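Local coordinates for protein ribose 5-phosphate isomerase B (Anaplasma phagocytophilum, PDB 4EM8) that probably interconverts ribose 5-phosphate and ribulose 5-phosphate as a sugar-phosphate isomerase of the LacAB/RpiB family, at residues K8-S13 with F66-C71; L12-A17 with C39-K44; V19-F24 with R115-D120. One frame throughout, in Å; residues are numbered along the deposited sequence.

Interaction 1 of 3, residues K8-S13 with F66-C71; sequences KRVFLS and FGVLIC
V68 turns CG1 anti to its backbone N (chi1 178°) and V10 does the same, so each CG2 lies anti to its carbonyl carbon and the V10 CG1 methyl can meet V68 CG2 at 3.9 Å, the two side chains crossing obliquely. L12, with CG anti to the carbonyl carbon, lies alongside V68 and points the same way; its CD2 comes within 3.8 Å of V68 CB. V68 is thus flanked by two apolar neighbours on one face of the sheet.

On the face that carries F11 and L69, S13 holds OG in the crowded position between N and the carbonyl carbon (chi1 81°). This brings OG to 3.0 Å from L69 CD2, a tight approach. The hydroxyl's polar partner is the backbone O of Y53.

The strands themselves are joined as parallel neighbours by five backbone hydrogen bonds. F66 N reaches R9 O at 3.1 Å, and F66 O takes F11 N at 2.9 Å. F11 O then receives V68 N at 2.8 Å, while V68 O lies 2.9 Å from S13 N. The last link, I70 N to S13 O at 3.0 Å, is the most bent, with 135° at the hydrogen. CA-H groups of V10 and L12 also approach F66 O and V68 O, so these carbonyls are each met twice.

Strand 66-71 ends at C71, the predicted proton acceptor, so this pairing leads toward the probable active site. Strand 9-14 continues the parallel sheet to strand 35-38. Helices 19-31 and 119-131 pack on the V10/L12/V68 face, whereas helix 75-81 packs against S13 and L69, as in a Rossmann-like alpha/beta/alpha sandwich.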
ATOM      1  N   LYS A   8      -4.640 -22.637   1.735  1.00 34.52           N
ATOM      2  CA  LYS A   8      -4.029 -23.521   0.732  1.00 34.43           C
ATOM      3  C   LYS A   8      -4.532 -23.191  -0.676  1.00 34.95           C
ATOM      4  O   LYS A   8      -4.421 -24.023  -1.569  1.00 34.96           O
ATOM      5  CB  LYS A   8      -4.334 -25.008   1.048  1.00 35.85           C
ATOM      6  N   ARG A   9      -5.106 -21.997  -0.856  1.00 33.29           N
ATOM      7  CA  ARG A   9      -5.622 -21.553  -2.130  1.00 33.35           C
ATOM      8  C   ARG A   9      -5.091 -20.137  -2.380  1.00 30.40           C
ATOM      9  O   ARG A   9      -5.198 -19.280  -1.505  1.00 27.72           O
ATOM     10  CB  ARG A   9      -7.158 -21.523  -2.114  1.00 37.46           C
ATOM     11  CG  ARG A   9      -7.821 -22.890  -2.000  1.00 42.18           C
ATOM     12  CD  ARG A   9      -9.254 -22.816  -1.471  1.00 46.73           C
ATOM     13  NE  ARG A   9     -10.080 -21.898  -2.255  1.00 49.49           N
ATOM     14  CZ  ARG A   9     -10.560 -22.157  -3.472  1.00 51.75           C
ATOM     15  NH1 ARG A   9     -10.316 -23.325  -4.071  1.00 53.42           N
ATOM     16  NH2 ARG A   9     -11.308 -21.246  -4.094  1.00 52.08           N
ATOM     17  N   VAL A  10      -4.541 -19.911  -3.568  1.00 27.70           N
ATOM     18  CA  VAL A  10      -4.046 -18.601  -3.938  1.00 26.29           C
ATOM     19  C   VAL A  10      -4.422 -18.274  -5.380  1.00 26.42           C
ATOM     20  O   VAL A  10      -4.315 -19.117  -6.279  1.00 26.77           O
ATOM     21  CB  VAL A  10      -2.506 -18.533  -3.750  1.00 24.53           C
ATOM     22  CG1 VAL A  10      -1.959 -17.144  -4.083  1.00 23.39           C
ATOM     23  CG2 VAL A  10      -2.153 -18.886  -2.313  1.00 24.87           C
ATOM     24  N   PHE A  11      -4.867 -17.042  -5.578  1.00 26.47           N
ATOM     25  CA  PHE A  11      -5.112 -16.498  -6.897  1.00 27.36           C
ATOM     26  C   PHE A  11      -4.041 -15.443  -7.223  1.00 26.42           C
ATOM     27  O   PHE A  11      -3.773 -14.493  -6.436  1.00 24.52           O
ATOM     28  CB  PHE A  11      -6.538 -15.903  -6.974  1.00 28.68           C
ATOM     29  CG  PHE A  11      -7.639 -16.920  -6.785  1.00 30.74           C
ATOM     30  CD1 PHE A  11      -7.950 -17.411  -5.517  1.00 31.56           C
ATOM     31  CD2 PHE A  11      -8.398 -17.374  -7.885  1.00 32.40           C
ATOM     32  CE1 PHE A  11      -8.959 -18.365  -5.353  1.00 33.22           C
ATOM     33  CE2 PHE A  11      -9.420 -18.317  -7.726  1.00 34.15           C
ATOM     34  CZ  PHE A  11      -9.707 -18.809  -6.456  1.00 34.88           C
ATOM     35  N   LEU A  12      -3.442 -15.576  -8.400  1.00 26.41           N
ATOM     36  CA  LEU A  12      -2.330 -14.707  -8.774  1.00 25.81           C
ATOM     37  C   LEU A  12      -2.605 -13.988 -10.069  1.00 26.20           C
ATOM     38  O   LEU A  12      -3.147 -14.581 -11.004  1.00 27.06           O
ATOM     39  CB  LEU A  12      -1.063 -15.525  -8.937  1.00 25.55           C
ATOM     40  CG  LEU A  12      -0.534 -16.262  -7.688  1.00 26.75           C
ATOM     41  CD1 LEU A  12      -0.905 -17.753  -7.725  1.00 26.33           C
ATOM     42  CD2 LEU A  12       0.984 -16.105  -7.561  1.00 25.65           C
ATOM     43  N   SER A  13      -2.226 -12.717 -10.135  1.00 25.54           N
ATOM     44  CA  SER A  13      -2.260 -12.008 -11.395  1.00 26.47           C
ATOM     45  C   SER A  13      -1.163 -10.980 -11.522  1.00 25.11           C
ATOM     46  O   SER A  13      -0.570 -10.541 -10.532  1.00 22.58           O
ATOM     47  CB  SER A  13      -3.637 -11.360 -11.657  1.00 28.25           C
ATOM     48  OG  SER A  13      -3.768 -10.142 -10.984  1.00 29.83           O
ATOM     49  N   PHE A  66      -6.169 -16.521  -0.480  1.00 28.76           N
ATOM     50  CA  PHE A  66      -5.383 -15.280  -0.601  1.00 27.01           C
ATOM     51  C   PHE A  66      -5.072 -14.943  -2.067  1.00 25.77           C
ATOM     52  O   PHE A  66      -5.277 -15.749  -2.981  1.00 27.17           O
ATOM     53  CB  PHE A  66      -4.053 -15.374   0.184  1.00 26.72           C
ATOM     54  CG  PHE A  66      -4.198 -15.281   1.690  1.00 26.91           C
ATOM     55  CD1 PHE A  66      -5.418 -14.990   2.299  1.00 27.95           C
ATOM     56  CD2 PHE A  66      -3.074 -15.404   2.490  1.00 27.02           C
ATOM     57  CE1 PHE A  66      -5.525 -14.884   3.688  1.00 28.37           C
ATOM     58  CE2 PHE A  66      -3.164 -15.274   3.882  1.00 26.95           C
ATOM     59  CZ  PHE A  66      -4.379 -15.035   4.476  1.00 27.83           C
ATOM     60  N   GLY A  67      -4.588 -13.730  -2.274  1.00 24.63           N
ATOM     61  CA  GLY A  67      -4.253 -13.252  -3.599  1.00 23.99           C
ATOM     62  C   GLY A  67      -2.850 -12.744  -3.641  1.00 23.00           C
ATOM     63  O   GLY A  67      -2.298 -12.340  -2.621  1.00 22.56           O
ATOM     64  N   VAL A  68      -2.261 -12.781  -4.831  1.00 22.99           N
ATOM     65  CA  VAL A  68      -0.969 -12.176  -5.096  1.00 21.58           C
ATOM     66  C   VAL A  68      -1.109 -11.339  -6.369  1.00 21.44           C
ATOM     67  O   VAL A  68      -1.562 -11.849  -7.416  1.00 22.88           O
ATOM     68  CB  VAL A  68       0.172 -13.207  -5.260  1.00 22.08           C
ATOM     69  CG1 VAL A  68       1.477 -12.517  -5.587  1.00 21.82           C
ATOM     70  CG2 VAL A  68       0.360 -14.070  -4.009  1.00 22.18           C
ATOM     71  N   LEU A  69      -0.769 -10.064  -6.272  1.00 20.58           N
ATOM     72  CA  LEU A  69      -0.783  -9.137  -7.418  1.00 21.03           C
ATOM     73  C   LEU A  69       0.590  -8.552  -7.749  1.00 21.29           C
ATOM     74  O   LEU A  69       1.323  -8.121  -6.847  1.00 20.37           O
ATOM     75  CB  LEU A  69      -1.759  -8.003  -7.118  1.00 21.31           C
ATOM     76  CG  LEU A  69      -3.240  -8.404  -6.935  1.00 21.85           C
ATOM     77  CD1 LEU A  69      -4.034  -7.201  -6.394  1.00 21.44           C
ATOM     78  CD2 LEU A  69      -3.884  -8.899  -8.229  1.00 22.82           C
ATOM     79  N   ILE A  70       0.944  -8.473  -9.039  1.00 21.34           N
ATOM     80  CA  ILE A  70       2.304  -8.059  -9.403  1.00 21.55           C
ATOM     81  C   ILE A  70       2.328  -7.055 -10.560  1.00 22.30           C
ATOM     82  O   ILE A  70       1.764  -7.305 -11.601  1.00 23.41           O
ATOM     83  CB  ILE A  70       3.223  -9.249  -9.772  1.00 21.81           C
ATOM     84  CG1 ILE A  70       3.118 -10.407  -8.727  1.00 21.57           C
ATOM     85  CG2 ILE A  70       4.680  -8.775  -9.909  1.00 21.43           C
ATOM     86  CD1 ILE A  70       3.692 -11.712  -9.220  1.00 22.46           C
ATOM     87  N   CYS A  71       2.936  -5.901 -10.342  1.00 22.89           N
ATOM     88  CA  CYS A  71       3.182  -4.958 -11.436  1.00 23.30           C
ATOM     89  C   CYS A  71       4.638  -4.566 -11.300  1.00 23.43           C
ATOM     90  O   CYS A  71       5.352  -5.129 -10.471  1.00 23.33           O
ATOM     91  CB  CYS A  71       2.230  -3.767 -11.406  1.00 23.67           C
ATOM     92  SG  CYS A  71       2.303  -2.661  -9.956  1.00 23.52           S
TER

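Interaction 2 of 3, residues L12-A17 with C39-K44; sequences LSSDHA and CGCDPK
Peptide units are the flat groups that meet here, and each carbonyl is approached differently. S14 N approaches the G40 carbonyl in its plane, on a lone pair of G40 O, at 2.9 Å from that oxygen and with a C=O...N angle of 134°. The S14 carbonyl instead receives C41 N from above its plane, 28° out of it, at 2.8 Å from S14 O. L12 O points almost straight at C39 N, 2.8 Å away, at a C=O...N angle of 173°.

The peptide between G40 and C41 is cis, which places its C=O and N-H on the same side. Both can therefore engage one residue, S14, through its N and O, and the loop is gripped twice at a single point. S13 adds CB, 3.2 Å from G40 O, and C39 CB lies 3.5 Å from L12 O. C41 SG, in the crowded position between N and carbonyl carbon, comes within 3.5 Å of the D15 carbonyl C, where D15 and H16 are predicted to bind ribulose 5-phosphate.

S14 OG donates to D15 O at 2.8 Å and also meets R22 NH2, which bonds C41 O as well. Thus helix 19-31 secures both segments from one flank; strand 66-71 pairs with strand 9-14 along its other edge, and helix 55-58 packs on S13 and C39.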
ATOM      1  N   LEU A  12      -3.442 -15.576  -8.400  1.00 26.41           N
ATOM      2  CA  LEU A  12      -2.330 -14.707  -8.774  1.00 25.81           C
ATOM      3  C   LEU A  12      -2.605 -13.988 -10.069  1.00 26.20           C
ATOM      4  O   LEU A  12      -3.147 -14.581 -11.004  1.00 27.06           O
ATOM      5  CB  LEU A  12      -1.063 -15.525  -8.937  1.00 25.55           C
ATOM      6  CG  LEU A  12      -0.534 -16.262  -7.688  1.00 26.75           C
ATOM      7  CD1 LEU A  12      -0.905 -17.753  -7.725  1.00 26.33           C
ATOM      8  CD2 LEU A  12       0.984 -16.105  -7.561  1.00 25.65           C
ATOM      9  N   SER A  13      -2.226 -12.717 -10.135  1.00 25.54           N
ATOM     10  CA  SER A  13      -2.260 -12.008 -11.395  1.00 26.47           C
ATOM     11  C   SER A  13      -1.163 -10.980 -11.522  1.00 25.11           C
ATOM     12  O   SER A  13      -0.570 -10.541 -10.532  1.00 22.58           O
ATOM     13  CB  SER A  13      -3.637 -11.360 -11.657  1.00 28.25           C
ATOM     14  OG  SER A  13      -3.768 -10.142 -10.984  1.00 29.83           O
ATOM     15  N   SER A  14      -0.917 -10.598 -12.773  1.00 25.59           N
ATOM     16  CA  SER A  14       0.006  -9.556 -13.088  1.00 25.09           C
ATOM     17  C   SER A  14      -0.308  -8.826 -14.384  1.00 26.34           C
ATOM     18  O   SER A  14      -1.178  -9.225 -15.203  1.00 28.26           O
ATOM     19  CB  SER A  14       1.431 -10.141 -13.200  1.00 25.42           C
ATOM     20  OG  SER A  14       1.586 -10.823 -14.439  1.00 25.12           O
ATOM     21  N   ASP A  15       0.408  -7.719 -14.541  1.00 27.00           N
ATOM     22  CA  ASP A  15       0.524  -7.072 -15.825  1.00 26.90           C
ATOM     23  C   ASP A  15       1.752  -7.666 -16.517  1.00 27.03           C
ATOM     24  O   ASP A  15       2.334  -8.668 -16.060  1.00 26.04           O
ATOM     25  CB  ASP A  15       0.526  -5.525 -15.704  1.00 26.37           C
ATOM     26  CG  ASP A  15       1.790  -4.961 -15.122  1.00 26.18           C
ATOM     27  OD1 ASP A  15       2.710  -5.719 -14.787  1.00 25.79           O
ATOM     28  OD2 ASP A  15       1.858  -3.716 -14.983  1.00 27.46           O
ATOM     29  N   HIS A  16       2.122  -7.086 -17.642  1.00 26.39           N
ATOM     30  CA  HIS A  16       3.191  -7.657 -18.450  1.00 27.71           C
ATOM     31  C   HIS A  16       4.496  -7.683 -17.703  1.00 27.33           C
ATOM     32  O   HIS A  16       5.283  -8.594 -17.900  1.00 27.98           O
ATOM     33  CB  HIS A  16       3.362  -6.836 -19.722  1.00 28.45           C
ATOM     34  CG  HIS A  16       3.461  -5.375 -19.460  1.00 28.19           C
ATOM     35  ND1 HIS A  16       2.394  -4.628 -19.120  1.00 28.68           N
ATOM     36  CD2 HIS A  16       4.557  -4.521 -19.461  1.00 29.30           C
ATOM     37  CE1 HIS A  16       2.781  -3.350 -18.942  1.00 28.85           C
ATOM     38  NE2 HIS A  16       4.103  -3.287 -19.139  1.00 29.40           N
ATOM     39  N   ALA A  17       4.734  -6.688 -16.841  1.00 26.46           N
ATOM     40  CA  ALA A  17       6.009  -6.587 -16.102  1.00 26.50           C
ATOM     41  C   ALA A  17       6.170  -7.752 -15.129  1.00 25.80           C
ATOM     42  O   ALA A  17       7.280  -8.228 -14.873  1.00 25.63           O
ATOM     43  CB  ALA A  17       6.081  -5.256 -15.332  1.00 26.44           C
ATOM     44  N   CYS A  39      -4.678 -15.941 -12.943  1.00 33.59           N
ATOM     45  CA  CYS A  39      -5.706 -15.027 -13.474  1.00 34.28           C
ATOM     46  C   CYS A  39      -5.173 -14.005 -14.493  1.00 33.16           C
ATOM     47  O   CYS A  39      -5.717 -12.908 -14.645  1.00 33.73           O
ATOM     48  CB  CYS A  39      -6.380 -14.301 -12.321  1.00 34.53           C
ATOM     49  SG  CYS A  39      -7.131 -15.439 -11.137  1.00 35.43           S
ATOM     50  N   GLY A  40      -4.097 -14.365 -15.179  1.00 32.91           N
ATOM     51  CA  GLY A  40      -3.540 -13.527 -16.243  1.00 32.66           C
ATOM     52  C   GLY A  40      -2.618 -12.444 -15.670  1.00 30.27           C
ATOM     53  O   GLY A  40      -2.468 -12.357 -14.468  1.00 29.48           O
ATOM     54  N   CYS A  41      -2.023 -11.603 -16.515  1.00 29.46           N
ATOM     55  CA  CYS A  41      -2.308 -11.570 -17.972  1.00 31.21           C
ATOM     56  C   CYS A  41      -1.639 -12.700 -18.728  1.00 31.79           C
ATOM     57  O   CYS A  41      -0.725 -13.361 -18.232  1.00 31.01           O
ATOM     58  CB  CYS A  41      -1.842 -10.254 -18.570  1.00 30.30           C
ATOM     59  SG  CYS A  41      -0.051 -10.019 -18.438  1.00 30.84           S
ATOM     60  N   ASP A  42      -2.089 -12.901 -19.950  1.00 34.89           N
ATOM     61  CA  ASP A  42      -1.526 -13.912 -20.829  1.00 37.46           C
ATOM     62  C   ASP A  42      -0.056 -13.543 -21.036  1.00 37.86           C
ATOM     63  O   ASP A  42       0.245 -12.385 -21.336  1.00 37.45           O
ATOM     64  CB  ASP A  42      -2.300 -13.864 -22.147  1.00 40.69           C
ATOM     65  CG  ASP A  42      -1.888 -14.939 -23.142  1.00 43.08           C
ATOM     66  OD1 ASP A  42      -0.702 -15.304 -23.259  1.00 43.26           O
ATOM     67  OD2 ASP A  42      -2.791 -15.387 -23.868  1.00 49.72           O
ATOM     68  N   PRO A  43       0.863 -14.505 -20.874  1.00 38.81           N
ATOM     69  CA  PRO A  43       2.292 -14.196 -21.107  1.00 40.37           C
ATOM     70  C   PRO A  43       2.624 -13.640 -22.496  1.00 42.18           C
ATOM     71  O   PRO A  43       3.591 -12.911 -22.630  1.00 42.88           O
ATOM     72  CB  PRO A  43       2.995 -15.541 -20.892  1.00 41.93           C
ATOM     73  CG  PRO A  43       2.063 -16.328 -20.026  1.00 41.32           C
ATOM     74  CD  PRO A  43       0.663 -15.871 -20.364  1.00 40.69           C
ATOM     75  N   LYS A  44       1.823 -13.968 -23.506  1.00 43.38           N
ATOM     76  CA  LYS A  44       1.980 -13.403 -24.861  1.00 45.85           C
ATOM     77  C   LYS A  44       1.769 -11.876 -24.905  1.00 45.04           C
ATOM     78  O   LYS A  44       2.132 -11.234 -25.876  1.00 45.63           O
ATOM     79  CB  LYS A  44       1.014 -14.093 -25.845  1.00 45.86           C
TER

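Interaction 3 of 3, residues V19-F24 with R115-D120; sequences VELRLF and RYIDPD
I117 opens the contact: its CG2 methyl, in the crowded position between N and carbonyl carbon, lies 4.2 Å from L21 CD2, the two side chains crossing at about a right angle. L21 also touches I70 of strand 66-71. D118 follows as N-cap of helix 119-131; its OD2 accepts D120 N at 3.0 Å, while OD1 bonds T121 OG1, so both carboxylate oxygens serve the helix start.

P119, in the first turn, fits between L21 and F24. L21 CD1 reaches P119 CA at 4.0 Å. F24, with CG anti to its backbone N (chi1 -179°), extends its ring so that P119 CB sits over one face, 4.0 Å from the centroid and 21° off the normal, a CH-pi contact offset toward the rim. On the same residue, P119 O lies 3.4 Å from F24 CE2. D120 finishes the walk with OD1 at 3.8 Å from F24 CZ.

No hydrogen bond crosses between the segments, so shape and apolar matching carry the contact: the starts of helices 19-31 and 119-131 meet through a proline-aromatic pair at the surface, with the D120 carboxylate beside the ring tip.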
ATOM      1  N   VAL A  19       4.838 -10.960 -15.274  1.00 25.93           N
ATOM      2  CA  VAL A  19       4.556 -12.335 -15.772  1.00 26.71           C
ATOM      3  C   VAL A  19       5.582 -13.354 -15.290  1.00 27.72           C
ATOM      4  O   VAL A  19       5.218 -14.393 -14.718  1.00 28.65           O
ATOM      5  CB  VAL A  19       4.435 -12.372 -17.313  1.00 28.11           C
ATOM      6  CG1 VAL A  19       4.400 -13.807 -17.822  1.00 28.57           C
ATOM      7  CG2 VAL A  19       3.207 -11.570 -17.789  1.00 27.18           C
ATOM      8  N   GLU A  20       6.863 -13.062 -15.486  1.00 28.19           N
ATOM      9  CA  GLU A  20       7.926 -13.986 -15.099  1.00 29.59           C
ATOM     10  C   GLU A  20       7.892 -14.294 -13.585  1.00 26.71           C
ATOM     11  O   GLU A  20       7.929 -15.448 -13.191  1.00 24.83           O
ATOM     12  CB  GLU A  20       9.292 -13.429 -15.539  1.00 34.51           C
ATOM     13  CG  GLU A  20      10.504 -14.200 -15.048  1.00 39.07           C
ATOM     14  CD  GLU A  20      11.812 -13.774 -15.726  1.00 45.14           C
ATOM     15  OE1 GLU A  20      11.775 -12.915 -16.645  1.00 48.67           O
ATOM     16  OE2 GLU A  20      12.883 -14.321 -15.338  1.00 51.32           O
ATOM     17  N   LEU A  21       7.771 -13.272 -12.742  1.00 23.81           N
ATOM     18  CA  LEU A  21       7.699 -13.518 -11.319  1.00 23.07           C
ATOM     19  C   LEU A  21       6.422 -14.288 -10.951  1.00 23.02           C
ATOM     20  O   LEU A  21       6.442 -15.175 -10.087  1.00 22.66           O
ATOM     21  CB  LEU A  21       7.752 -12.199 -10.556  1.00 21.91           C
ATOM     22  CG  LEU A  21       7.778 -12.282  -9.032  1.00 21.64           C
ATOM     23  CD1 LEU A  21       8.979 -13.117  -8.547  1.00 21.95           C
ATOM     24  CD2 LEU A  21       7.755 -10.877  -8.431  1.00 20.82           C
ATOM     25  N   ARG A  22       5.298 -13.911 -11.573  1.00 22.86           N
ATOM     26  CA  ARG A  22       4.038 -14.586 -11.326  1.00 23.06           C
ATOM     27  C   ARG A  22       4.129 -16.104 -11.585  1.00 23.59           C
ATOM     28  O   ARG A  22       3.575 -16.921 -10.831  1.00 23.36           O
ATOM     29  CB  ARG A  22       2.924 -13.952 -12.175  1.00 22.95           C
ATOM     30  CG  ARG A  22       1.555 -14.483 -11.813  1.00 24.13           C
ATOM     31  CD  ARG A  22       0.463 -14.059 -12.775  1.00 24.54           C
ATOM     32  NE  ARG A  22       0.356 -14.921 -13.933  1.00 24.82           N
ATOM     33  CZ  ARG A  22       0.336 -14.532 -15.206  1.00 26.05           C
ATOM     34  NH1 ARG A  22       0.163 -15.451 -16.160  1.00 27.40           N
ATOM     35  NH2 ARG A  22       0.448 -13.254 -15.561  1.00 25.70           N
ATOM     36  N   LEU A  23       4.804 -16.481 -12.649  1.00 25.18           N
ATOM     37  CA  LEU A  23       4.881 -17.899 -13.027  1.00 26.83           C
ATOM     38  C   LEU A  23       5.857 -18.634 -12.082  1.00 27.74           C
ATOM     39  O   LEU A  23       5.591 -19.774 -11.676  1.00 27.77           O
ATOM     40  CB  LEU A  23       5.282 -18.057 -14.499  1.00 28.59           C
ATOM     41  CG  LEU A  23       4.307 -17.542 -15.580  1.00 29.37           C
ATOM     42  CD1 LEU A  23       4.927 -17.714 -16.972  1.00 31.04           C
ATOM     43  CD2 LEU A  23       2.925 -18.200 -15.524  1.00 28.73           C
ATOM     44  N   PHE A  24       6.938 -17.946 -11.691  1.00 27.16           N
ATOM     45  CA  PHE A  24       7.884 -18.448 -10.685  1.00 27.41           C
ATOM     46  C   PHE A  24       7.206 -18.724  -9.329  1.00 27.50           C
ATOM     47  O   PHE A  24       7.403 -19.808  -8.732  1.00 27.24           O
ATOM     48  CB  PHE A  24       9.053 -17.464 -10.515  1.00 27.96           C
ATOM     49  CG  PHE A  24      10.103 -17.911  -9.512  1.00 28.51           C
ATOM     50  CD1 PHE A  24      11.072 -18.848  -9.862  1.00 30.20           C
ATOM     51  CD2 PHE A  24      10.101 -17.402  -8.208  1.00 28.30           C
ATOM     52  CE1 PHE A  24      12.034 -19.259  -8.948  1.00 31.73           C
ATOM     53  CE2 PHE A  24      11.058 -17.810  -7.282  1.00 29.45           C
ATOM     54  CZ  PHE A  24      12.022 -18.738  -7.654  1.00 31.37           C
ATOM     55  N   ARG A 115      10.065  -5.439 -10.859  1.00 27.69           N
ATOM     56  CA  ARG A 115      11.293  -4.789 -11.305  1.00 30.13           C
ATOM     57  C   ARG A 115      12.257  -4.400 -10.191  1.00 30.58           C
ATOM     58  O   ARG A 115      13.337  -3.952 -10.475  1.00 31.67           O
ATOM     59  CB  ARG A 115      10.952  -3.564 -12.177  1.00 31.94           C
ATOM     60  CG  ARG A 115      10.381  -3.993 -13.504  1.00 34.12           C
ATOM     61  CD  ARG A 115       9.956  -2.834 -14.366  1.00 36.99           C
ATOM     62  NE  ARG A 115       9.461  -3.308 -15.666  1.00 38.65           N
ATOM     63  CZ  ARG A 115       8.589  -2.652 -16.439  1.00 39.44           C
ATOM     64  NH1 ARG A 115       8.107  -1.482 -16.064  1.00 39.89           N
ATOM     65  NH2 ARG A 115       8.210  -3.169 -17.604  1.00 40.27           N
ATOM     66  N   TYR A 116      11.868  -4.598  -8.947  1.00 29.85           N
ATOM     67  CA  TYR A 116      12.606  -4.140  -7.780  1.00 32.03           C
ATOM     68  C   TYR A 116      12.862  -5.245  -6.736  1.00 33.44           C
ATOM     69  O   TYR A 116      13.511  -4.977  -5.721  1.00 36.62           O
ATOM     70  CB  TYR A 116      11.867  -2.942  -7.130  1.00 31.34           C
ATOM     71  CG  TYR A 116      11.829  -1.760  -8.067  1.00 32.08           C
ATOM     72  CD1 TYR A 116      12.889  -0.868  -8.124  1.00 33.46           C
ATOM     73  CD2 TYR A 116      10.785  -1.594  -8.971  1.00 31.02           C
ATOM     74  CE1 TYR A 116      12.897   0.183  -9.028  1.00 34.87           C
ATOM     75  CE2 TYR A 116      10.779  -0.530  -9.869  1.00 32.22           C
ATOM     76  CZ  TYR A 116      11.829   0.357  -9.886  1.00 33.50           C
ATOM     77  OH  TYR A 116      11.848   1.392 -10.787  1.00 35.31           O
ATOM     78  N   ILE A 117      12.379  -6.473  -6.963  1.00 32.43           N
ATOM     79  CA  ILE A 117      12.620  -7.575  -6.014  1.00 31.13           C
ATOM     80  C   ILE A 117      13.142  -8.798  -6.766  1.00 32.96           C
ATOM     81  O   ILE A 117      12.668  -9.121  -7.863  1.00 32.63           O
ATOM     82  CB  ILE A 117      11.344  -7.884  -5.231  1.00 30.09           C
ATOM     83  CG1 ILE A 117      11.638  -8.837  -4.073  1.00 30.32           C
ATOM     84  CG2 ILE A 117      10.276  -8.461  -6.145  1.00 28.57           C
ATOM     85  CD1 ILE A 117      10.487  -8.916  -3.106  1.00 27.58           C
ATOM     86  N   ASP A 118      14.149  -9.467  -6.224  1.00 34.02           N
ATOM     87  CA  ASP A 118      14.651 -10.627  -6.919  1.00 34.85           C
ATOM     88  C   ASP A 118      13.766 -11.827  -6.558  1.00 33.42           C
ATOM     89  O   ASP A 118      13.162 -11.853  -5.463  1.00 32.46           O
ATOM     90  CB  ASP A 118      16.119 -10.888  -6.612  1.00 38.48           C
ATOM     91  CG  ASP A 118      16.295 -11.965  -5.599  1.00 39.52           C
ATOM     92  OD1 ASP A 118      16.191 -11.630  -4.414  1.00 39.97           O
ATOM     93  OD2 ASP A 118      16.497 -13.134  -5.993  1.00 43.49           O
ATOM     94  N   PRO A 119      13.670 -12.818  -7.469  1.00 33.12           N
ATOM     95  CA  PRO A 119      12.714 -13.903  -7.284  1.00 32.19           C
ATOM     96  C   PRO A 119      12.899 -14.684  -5.996  1.00 32.06           C
ATOM     97  O   PRO A 119      11.921 -15.068  -5.380  1.00 29.49           O
ATOM     98  CB  PRO A 119      12.966 -14.798  -8.510  1.00 33.56           C
ATOM     99  CG  PRO A 119      13.430 -13.847  -9.549  1.00 34.12           C
ATOM    100  CD  PRO A 119      14.355 -12.944  -8.771  1.00 34.74           C
ATOM    101  N   ASP A 120      14.143 -14.930  -5.591  1.00 33.20           N
ATOM    102  CA  ASP A 120      14.372 -15.708  -4.389  1.00 34.50           C
ATOM    103  C   ASP A 120      13.918 -14.937  -3.145  1.00 32.08           C
ATOM    104  O   ASP A 120      13.335 -15.520  -2.253  1.00 31.15           O
ATOM    105  CB  ASP A 120      15.854 -16.141  -4.284  1.00 38.22           C
ATOM    106  CG  ASP A 120      16.217 -17.247  -5.295  1.00 40.83           C
ATOM    107  OD1 ASP A 120      15.318 -17.757  -5.998  1.00 42.90           O
ATOM    108  OD2 ASP A 120      17.405 -17.609  -5.388  1.00 44.92           O
TER

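Strand 9-14 is common to interactions 1 and 2, which share L12 and S13 with centres 11 Å apart: one pairs it with strand 66-71, the other with the loop after strand 35-38. Interaction 3 lies 13 Å from interaction 1 and 12 Å from interaction 2, where helix 19-31, next after strand 9-14 in the chain, meets the start of helix 119-131. R22, on that helix though not touching 115-120, links it to interactions 1 and 2, packing on L12 and S13 and hydrogen-bonding to S14 OG and C41 O. D15 and H16, C71 and R115, carried by interactions 2, 1 and 3 respectively, are all predicted site residues, so the three contacts probably help frame one active site at the C-terminal ends of the parallel strands.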